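Long-range contact in Cd1 (Flavonifractor plautii, PDB 7D3A), which probably works as an FMN-dependent oxidoreductase of the NADPH-dependent FMN reductase family, with a flavodoxin-like flavoprotein domain: residues C236-E241 / Y249-P254. Residues are numbered along the deposited sequence; the frame is centred on the assembly and turned at random.
Sequences CGLEGE and YSFTFP
Glu241 and Thr252 form an antiparallel hydrogen-bonded pair, each backbone N-H reaching the other's carbonyl. Glu241 N lies 2.9 Å from Thr252 O, and Thr252 N lies 3.1 Å from Glu241 O; both bonds are fairly straight. Thr252 OG1 is hydrogen-bonded to His243 NE2, within the same hairpin. Each carbonyl oxygen of the pair also receives a CA-H...O contact, Thr252 O from Gly240 CA and Glu241 O from Phe251 CA. Gly240, which has no side chain, lies across from Phe253, with 4.2 Å between Gly240 CA and Phe253 CA. With CG anti to its backbone N (chi1 -177°), Phe251 carries its ring toward the 238-241 backbone. Phe251 CZ meets Leu238 O near the ring plane at 3.5 Å, while Phe251 CE2 meets Leu238 CB edge-on, 3.9 Å away. The Phe251 ring also meets that of Phe224, the two planes inclined to each other. An alanine at Phe251 would probably leave a gap beside Leu238 CB and Gly240, and Phe224 without its ring partner. Leu238 packs its branch end against Phe253: Leu238 CD1 sits over one face of the Phe253 ring, 3.5 Å from the centroid and 19° off the normal, a CH-pi contact, while Leu238 CD2 lies near Phe253 CD1. Pro254 CD approaches Glu239 O at 4.0 Å. The two segments belong to the hairpin of strands 239-245 and 248-252, the latter an outermost strand of a four-stranded antiparallel sheet separate from the five-stranded parallel sheet. On the other side of strand 239-245, Gly240 is hydrogen-bonded through its backbone to Ala231 of strand 230-233, and just before strand 239-245 a disulfide joins Cys236 to Cys219.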
loop_
_atom_site.group_PDB
_atom_site.type_symbol
_atom_site.label_atom_id
_atom_site.label_comp_id
_atom_site.label_asym_id
_atom_site.label_seq_id
_atom_site.Cartn_x
_atom_site.Cartn_y
_atom_site.Cartn_z
ATOM N N CYS A 236 4.329 8.317 -5.118
ATOM C CA CYS A 236 5.686 7.934 -5.521
ATOM C C CYS A 236 6.766 8.918 -5.062
ATOM O O CYS A 236 7.943 8.533 -4.962
ATOM C CB CYS A 236 5.761 7.737 -7.039
ATOM S SG CYS A 236 5.553 9.182 -8.203
ATOM N N GLY A 237 6.404 10.151 -4.780
ATOM C CA GLY A 237 7.342 11.101 -4.235
ATOM C C GLY A 237 8.354 11.738 -5.162
ATOM O O GLY A 237 9.421 12.088 -4.741
ATOM N N LEU A 238 8.015 11.914 -6.425
ATOM C CA LEU A 238 8.824 12.731 -7.294
ATOM C C LEU A 238 8.591 14.173 -6.948
ATOM O O LEU A 238 7.497 14.555 -6.668
ATOM C CB LEU A 238 8.497 12.472 -8.747
ATOM C CG LEU A 238 8.817 11.114 -9.347
ATOM C CD1 LEU A 238 7.887 10.848 -10.500
ATOM C CD2 LEU A 238 10.256 10.946 -9.753
ATOM N N GLU A 239 9.636 14.970 -6.899
ATOM C CA GLU A 239 9.468 16.394 -6.754
ATOM C C GLU A 239 9.568 17.050 -8.129
ATOM O O GLU A 239 10.479 16.794 -8.856
ATOM C CB GLU A 239 10.471 16.967 -5.764
ATOM C CG GLU A 239 11.369 15.952 -5.084
ATOM C CD GLU A 239 11.960 16.437 -3.783
ATOM O OE1 GLU A 239 12.852 17.275 -3.805
ATOM O OE2 GLU A 239 11.562 15.984 -2.726
ATOM N N GLY A 240 8.587 17.853 -8.490
ATOM C CA GLY A 240 8.434 18.295 -9.845
ATOM C C GLY A 240 7.665 19.572 -9.874
ATOM O O GLY A 240 7.813 20.383 -9.016
ATOM N N GLU A 241 6.830 19.752 -10.864
ATOM C CA GLU A 241 5.977 20.933 -10.918
ATOM C C GLU A 241 4.610 20.567 -11.485
ATOM O O GLU A 241 4.498 19.700 -12.360
ATOM C CB GLU A 241 6.609 22.031 -11.768
ATOM C CG GLU A 241 5.875 23.347 -11.731
ATOM C CD GLU A 241 6.614 24.443 -12.484
ATOM O OE1 GLU A 241 7.424 24.098 -13.374
ATOM O OE2 GLU A 241 6.398 25.640 -12.178
ATOM N N TYR A 249 -4.745 19.727 -15.244
ATOM C CA TYR A 249 -3.492 19.685 -14.502
ATOM C C TYR A 249 -2.592 18.571 -15.028
ATOM O O TYR A 249 -3.061 17.517 -15.464
ATOM C CB TYR A 249 -3.742 19.488 -13.001
ATOM C CG TYR A 249 -4.646 20.520 -12.376
ATOM C CD1 TYR A 249 -4.134 21.700 -11.863
ATOM C CD2 TYR A 249 -6.009 20.315 -12.297
ATOM C CE1 TYR A 249 -4.959 22.654 -11.282
ATOM C CE2 TYR A 249 -6.850 21.262 -11.726
ATOM C CZ TYR A 249 -6.319 22.426 -11.218
ATOM O OH TYR A 249 -7.157 23.362 -10.649
ATOM N N SER A 250 -1.285 18.817 -14.987
ATOM C CA SER A 250 -0.314 17.784 -15.326
ATOM C C SER A 250 0.906 17.938 -14.424
ATOM O O SER A 250 1.073 18.950 -13.735
ATOM C CB SER A 250 0.069 17.841 -16.802
ATOM O OG SER A 250 0.235 19.186 -17.203
ATOM N N PHE A 251 1.759 16.912 -14.431
ATOM C CA PHE A 251 2.911 16.846 -13.537
ATOM C C PHE A 251 4.153 16.511 -14.348
ATOM O O PHE A 251 4.204 15.475 -15.020
ATOM C CB PHE A 251 2.680 15.807 -12.436
ATOM C CG PHE A 251 3.793 15.718 -11.420
ATOM C CD1 PHE A 251 4.027 16.756 -10.533
ATOM C CD2 PHE A 251 4.572 14.579 -11.326
ATOM C CE1 PHE A 251 5.032 16.675 -9.590
ATOM C CE2 PHE A 251 5.581 14.490 -10.389
ATOM C CZ PHE A 251 5.814 15.541 -9.520
ATOM N N THR A 252 5.149 17.382 -14.281
ATOM C CA THR A 252 6.417 17.177 -14.957
ATOM C C THR A 252 7.515 17.151 -13.910
ATOM O O THR A 252 7.408 17.791 -12.858
ATOM C CB THR A 252 6.694 18.287 -15.981
ATOM O OG1 THR A 252 6.829 19.538 -15.297
ATOM C CG2 THR A 252 5.548 18.410 -16.976
ATOM N N PHE A 253 8.578 16.408 -14.199
ATOM C CA PHE A 253 9.717 16.315 -13.295
ATOM C C PHE A 253 11.003 16.020 -14.060
ATOM O O PHE A 253 10.975 15.762 -15.263
ATOM C CB PHE A 253 9.475 15.236 -12.237
ATOM C CG PHE A 253 9.016 13.923 -12.805
ATOM C CD1 PHE A 253 9.852 12.819 -12.796
ATOM C CD2 PHE A 253 7.747 13.793 -13.346
ATOM C CE1 PHE A 253 9.432 11.610 -13.318
ATOM C CE2 PHE A 253 7.321 12.587 -13.868
ATOM C CZ PHE A 253 8.165 11.493 -13.854
ATOM N N PRO A 254 12.120 16.049 -13.402
ATOM C CA PRO A 254 13.351 15.945 -14.143
ATOM C C PRO A 254 13.750 14.528 -14.124
ATOM O O PRO A 254 13.792 13.957 -13.093
ATOM C CB PRO A 254 14.324 16.748 -13.315
ATOM C CG PRO A 254 13.614 17.099 -12.079
ATOM C CD PRO A 254 12.182 17.110 -12.414
#